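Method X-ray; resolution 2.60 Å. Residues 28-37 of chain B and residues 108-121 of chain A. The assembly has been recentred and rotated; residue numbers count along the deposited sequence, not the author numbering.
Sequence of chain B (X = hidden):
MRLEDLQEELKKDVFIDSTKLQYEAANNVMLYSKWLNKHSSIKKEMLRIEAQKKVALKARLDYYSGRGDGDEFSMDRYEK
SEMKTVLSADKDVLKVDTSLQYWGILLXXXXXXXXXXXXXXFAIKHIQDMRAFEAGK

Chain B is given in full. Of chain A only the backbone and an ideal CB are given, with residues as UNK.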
# COMPACT_ATOMS: atom_id res chain seq x y z
N ASN B 28 -17.16 7.37 -21.80
CA ASN B 28 -16.31 7.39 -20.61
C ASN B 28 -14.89 6.93 -20.92
O ASN B 28 -13.93 7.48 -20.41
CB ASN B 28 -16.92 6.52 -19.50
CG ASN B 28 -16.28 6.77 -18.15
OD1 ASN B 28 -16.53 7.80 -17.53
ND2 ASN B 28 -15.47 5.83 -17.68
N VAL B 29 -14.76 5.95 -21.80
CA VAL B 29 -13.46 5.45 -22.19
C VAL B 29 -12.67 6.53 -22.93
O VAL B 29 -11.46 6.66 -22.78
CB VAL B 29 -13.58 4.24 -23.10
CG1 VAL B 29 -12.28 3.47 -23.09
CG2 VAL B 29 -14.72 3.36 -22.61
N MET B 30 -13.40 7.31 -23.72
CA MET B 30 -12.84 8.36 -24.53
C MET B 30 -12.24 9.42 -23.61
O MET B 30 -11.14 9.93 -23.84
CB MET B 30 -13.95 8.93 -25.42
CG MET B 30 -13.56 9.72 -26.63
SD MET B 30 -13.10 8.59 -27.97
CE MET B 30 -11.33 8.67 -27.83
N LEU B 31 -12.97 9.73 -22.54
CA LEU B 31 -12.52 10.66 -21.52
C LEU B 31 -11.25 10.16 -20.86
O LEU B 31 -10.33 10.94 -20.55
CB LEU B 31 -13.60 10.88 -20.45
CG LEU B 31 -14.88 11.66 -20.78
CD1 LEU B 31 -15.84 11.61 -19.60
CD2 LEU B 31 -14.56 13.11 -21.11
N TYR B 32 -11.21 8.84 -20.62
CA TYR B 32 -10.07 8.22 -19.97
C TYR B 32 -8.83 8.42 -20.83
O TYR B 32 -7.76 8.78 -20.33
CB TYR B 32 -10.32 6.74 -19.73
CG TYR B 32 -9.35 6.14 -18.74
CD1 TYR B 32 -8.21 5.47 -19.17
CD2 TYR B 32 -9.54 6.29 -17.37
CE1 TYR B 32 -7.31 4.94 -18.26
CE2 TYR B 32 -8.65 5.76 -16.45
CZ TYR B 32 -7.54 5.08 -16.90
OH TYR B 32 -6.64 4.56 -15.99
N SER B 33 -8.98 8.19 -22.13
CA SER B 33 -7.92 8.45 -23.10
C SER B 33 -7.42 9.89 -23.00
O SER B 33 -6.21 10.15 -23.00
CB SER B 33 -8.40 8.15 -24.51
OG SER B 33 -7.48 8.65 -25.46
N LYS B 34 -8.35 10.84 -22.93
CA LYS B 34 -8.02 12.26 -22.91
C LYS B 34 -7.11 12.60 -21.72
O LYS B 34 -6.10 13.29 -21.88
CB LYS B 34 -9.30 13.11 -22.86
CG LYS B 34 -9.11 14.58 -23.26
CD LYS B 34 -9.75 15.53 -22.27
CE LYS B 34 -11.24 15.42 -22.22
NZ LYS B 34 -11.77 16.29 -21.13
N TRP B 35 -7.49 12.13 -20.54
CA TRP B 35 -6.73 12.45 -19.33
C TRP B 35 -5.45 11.63 -19.24
O TRP B 35 -4.46 12.07 -18.66
CB TRP B 35 -7.59 12.23 -18.09
CG TRP B 35 -8.61 13.33 -17.91
CD1 TRP B 35 -9.90 13.33 -18.33
CD2 TRP B 35 -8.38 14.61 -17.31
NE1 TRP B 35 -10.51 14.51 -18.00
CE2 TRP B 35 -9.60 15.32 -17.38
CE3 TRP B 35 -7.28 15.23 -16.71
CZ2 TRP B 35 -9.74 16.61 -16.87
CZ3 TRP B 35 -7.42 16.50 -16.21
CH2 TRP B 35 -8.64 17.18 -16.29
N LEU B 36 -5.48 10.45 -19.82
CA LEU B 36 -4.29 9.63 -19.94
C LEU B 36 -3.25 10.34 -20.83
O LEU B 36 -2.05 10.31 -20.55
CB LEU B 36 -4.65 8.27 -20.52
CG LEU B 36 -3.63 7.14 -20.48
CD1 LEU B 36 -3.15 6.91 -19.05
CD2 LEU B 36 -4.24 5.88 -21.06
N ASN B 37 -3.73 11.00 -21.88
CA ASN B 37 -2.83 11.77 -22.73
C ASN B 37 -2.26 12.97 -21.97
O ASN B 37 -1.06 13.25 -22.08
CB ASN B 37 -3.53 12.22 -24.01
CG ASN B 37 -3.85 11.07 -24.93
OD1 ASN B 37 -3.33 9.98 -24.76
ND2 ASN B 37 -4.68 11.31 -25.94
N UNK A 108 4.52 3.17 -19.29
CA UNK A 108 3.42 3.54 -18.41
C UNK A 108 2.16 3.89 -19.19
O UNK A 108 1.06 3.51 -18.79
CB UNK A 108 3.83 4.72 -17.53
N UNK A 109 2.33 4.57 -20.32
CA UNK A 109 1.18 4.89 -21.15
C UNK A 109 0.48 3.62 -21.60
O UNK A 109 -0.75 3.55 -21.58
CB UNK A 109 1.60 5.72 -22.36
N UNK A 110 1.25 2.61 -21.99
CA UNK A 110 0.68 1.35 -22.43
C UNK A 110 -0.02 0.61 -21.30
O UNK A 110 -1.02 -0.08 -21.54
CB UNK A 110 1.77 0.46 -23.03
N UNK A 111 0.48 0.74 -20.06
CA UNK A 111 -0.24 0.18 -18.92
C UNK A 111 -1.60 0.81 -18.85
O UNK A 111 -2.60 0.11 -18.75
CB UNK A 111 0.52 0.39 -17.61
N UNK A 112 -1.62 2.13 -18.96
CA UNK A 112 -2.86 2.88 -18.93
C UNK A 112 -3.77 2.47 -20.07
O UNK A 112 -4.98 2.35 -19.89
CB UNK A 112 -2.58 4.38 -18.99
N UNK A 113 -3.18 2.24 -21.23
CA UNK A 113 -3.94 1.83 -22.39
C UNK A 113 -4.62 0.49 -22.11
O UNK A 113 -5.80 0.30 -22.41
CB UNK A 113 -3.04 1.74 -23.62
N UNK A 114 -3.87 -0.43 -21.52
CA UNK A 114 -4.42 -1.72 -21.18
C UNK A 114 -5.58 -1.58 -20.20
O UNK A 114 -6.58 -2.29 -20.31
CB UNK A 114 -3.33 -2.62 -20.59
N UNK A 115 -5.44 -0.67 -19.24
CA UNK A 115 -6.53 -0.40 -18.30
C UNK A 115 -7.76 0.10 -19.03
O UNK A 115 -8.88 -0.36 -18.78
CB UNK A 115 -6.10 0.62 -17.25
N UNK A 116 -7.54 1.03 -19.94
CA UNK A 116 -8.61 1.64 -20.70
C UNK A 116 -9.36 0.62 -21.54
O UNK A 116 -10.59 0.60 -21.58
CB UNK A 116 -8.05 2.75 -21.60
N UNK A 117 -8.61 -0.26 -22.19
CA UNK A 117 -9.17 -1.25 -23.08
C UNK A 117 -9.94 -2.31 -22.33
O UNK A 117 -10.99 -2.78 -22.79
CB UNK A 117 -8.06 -1.90 -23.91
N UNK A 118 -9.41 -2.69 -21.17
CA UNK A 118 -10.08 -3.63 -20.29
C UNK A 118 -11.43 -3.05 -19.91
O UNK A 118 -12.46 -3.72 -19.99
CB UNK A 118 -9.24 -3.93 -19.05
N UNK A 119 -11.40 -1.78 -19.55
CA UNK A 119 -12.60 -1.02 -19.20
C UNK A 119 -13.56 -0.92 -20.39
O UNK A 119 -14.78 -1.01 -20.24
CB UNK A 119 -12.22 0.38 -18.72
N UNK A 120 -12.99 -0.76 -21.58
CA UNK A 120 -13.77 -0.65 -22.80
C UNK A 120 -14.62 -1.91 -23.03
O UNK A 120 -15.78 -1.82 -23.45
CB UNK A 120 -12.84 -0.41 -23.99
N UNK A 121 -14.06 -3.08 -22.74
CA UNK A 121 -14.80 -4.31 -22.87
C UNK A 121 -16.05 -4.32 -22.00
O UNK A 121 -17.11 -4.74 -22.43
CB UNK A 121 -13.90 -5.50 -22.52

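The two stretches are helices packed almost antiparallel (174°), their axes 9.9 Å apart at closest approach. Chain B offers V29(B), Y32(B) and L36(B), whose CA-to-CB bonds all point toward chain A, with N37(B) near one end.

At position 108 the ideal CB points sideways and has nothing of chain B within 5.5 Å. The backbone is helical, so almost any helix-compatible residue would suit; it is D108(A), whose carboxylate leads away from chain B.

Position 109 also starts sideways and out of range of chain B, so a small residue would leave L36(B) and the carbonyl end of N37(B) untouched here. A long or broad apolar side chain could reach them. The residue is F109(A), with chi1 t, and its ring comes back to the neighbouring helix: CE2 lies 3.8 Å from CG of L36(B), an apolar contact, and 3.2 Å from OD1 of N37(B). That oxygen sits at the ring edge, near its plane, where the slightly positive ring hydrogens are found.

Position 110 points away and 111 sideways, neither constrained by chain B; they are C110(A) and S111(A), and neither side chain makes contact.

Position 112 is the most restrictive. Its CA-to-CB direction is toward chain B, and an ideal CB would lie 2.6 Å from CD1 of L36(B), a clash. Phi and psi (-60/-39) are ordinary for a helix and do not themselves require glycine; with L36(B) placed as it is, the lack of room does. G112(A) leaves its backbone open to the leucine, whose CD2 lies 3.6 Å from the glycine C. The glycine O, which accepts the helical hydrogen bond from N of position 116, lies 3.8 Å from CE1 of Y32(B), at the edge of that ring.

Position 113 points away, its ideal CB 5.0 Å from CD2 of L36(B), so chain B sets little limit on size. A113(A) meets that same CD2 through its backbone N, at 3.8 Å. Positions 114, 118 and 121 are out of reach and 117 points away, all with helical backbone angles and no ideal CB within 5.5 Å of chain B, so many kinds of side chain would suit each; they are L114(A), K118(A), G121(A) and I117(A).

At 115 the bond points toward chain B, and the ideal CB is 4.2 Å from OH of Y32(B). Small or polar side chains would suit the neighbourhood of a hydroxyl. D115(A) touches that OH through its CB, at 4.2 Å, without a hydrogen bond.

Position 116 points sideways, yet its ideal CB is already 3.6 Å from CD1 of Y32(B) and 4.5 Å from CG1 of V29(B). A small apolar residue fits naturally. A116(A) packs its methyl against the tyrosine, while its O lies 3.7 Å from CG1 of V29(B).

At 119 the bond points toward chain B, but CG1 of V29(B) is 5.4 Å from the ideal CB; several residues would do, and S119(A) stays short of contact.

Position 120 is sideways, with CB 4.0 Å from CG1 of V29(B), favouring an aliphatic start. R120(A) supplies one, and its guanidinium hydrogen-bonds elsewhere in the structure.

Chain A 108-121: DFCSGALDAIKSRG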
# COMPACT_ATOMS: atom_id res chain seq x y z
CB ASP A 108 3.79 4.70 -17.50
CG ASP A 108 4.87 4.33 -16.50
OD1 ASP A 108 5.07 3.10 -16.29
OD2 ASP A 108 5.48 5.24 -15.89
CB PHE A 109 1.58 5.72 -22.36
CG PHE A 109 0.40 6.12 -23.20
CD1 PHE A 109 0.02 5.35 -24.30
CD2 PHE A 109 -0.37 7.23 -22.86
CE1 PHE A 109 -1.09 5.70 -25.06
CE2 PHE A 109 -1.48 7.58 -23.62
CZ PHE A 109 -1.83 6.81 -24.73
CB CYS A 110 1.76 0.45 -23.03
SG CYS A 110 2.41 1.03 -24.59
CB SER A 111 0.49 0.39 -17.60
OG SER A 111 1.53 -0.55 -17.46
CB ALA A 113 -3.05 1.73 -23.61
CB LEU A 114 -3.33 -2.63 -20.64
CG LEU A 114 -2.36 -3.06 -21.75
CD1 LEU A 114 -1.15 -3.73 -21.19
CD2 LEU A 114 -3.04 -3.98 -22.76
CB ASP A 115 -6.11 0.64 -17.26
CG ASP A 115 -5.21 0.08 -16.19
OD1 ASP A 115 -5.32 -1.14 -15.91
OD2 ASP A 115 -4.39 0.86 -15.63
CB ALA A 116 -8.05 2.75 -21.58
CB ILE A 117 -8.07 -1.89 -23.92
CG1 ILE A 117 -7.46 -0.84 -24.84
CG2 ILE A 117 -8.60 -3.06 -24.72
CD1 ILE A 117 -6.46 -1.41 -25.75
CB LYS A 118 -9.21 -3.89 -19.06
CG LYS A 118 -9.58 -5.09 -18.21
CD LYS A 118 -8.61 -5.15 -17.04
CE LYS A 118 -8.74 -6.43 -16.24
NZ LYS A 118 -7.71 -6.49 -15.16
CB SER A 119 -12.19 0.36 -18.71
OG SER A 119 -13.31 1.21 -18.56
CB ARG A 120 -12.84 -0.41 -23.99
CG ARG A 120 -13.55 -0.21 -25.32
CD ARG A 120 -12.54 0.08 -26.41
NE ARG A 120 -13.17 0.32 -27.70
CZ ARG A 120 -13.45 -0.65 -28.57
NH1 ARG A 120 -13.15 -1.91 -28.28
NH2 ARG A 120 -14.03 -0.35 -29.72
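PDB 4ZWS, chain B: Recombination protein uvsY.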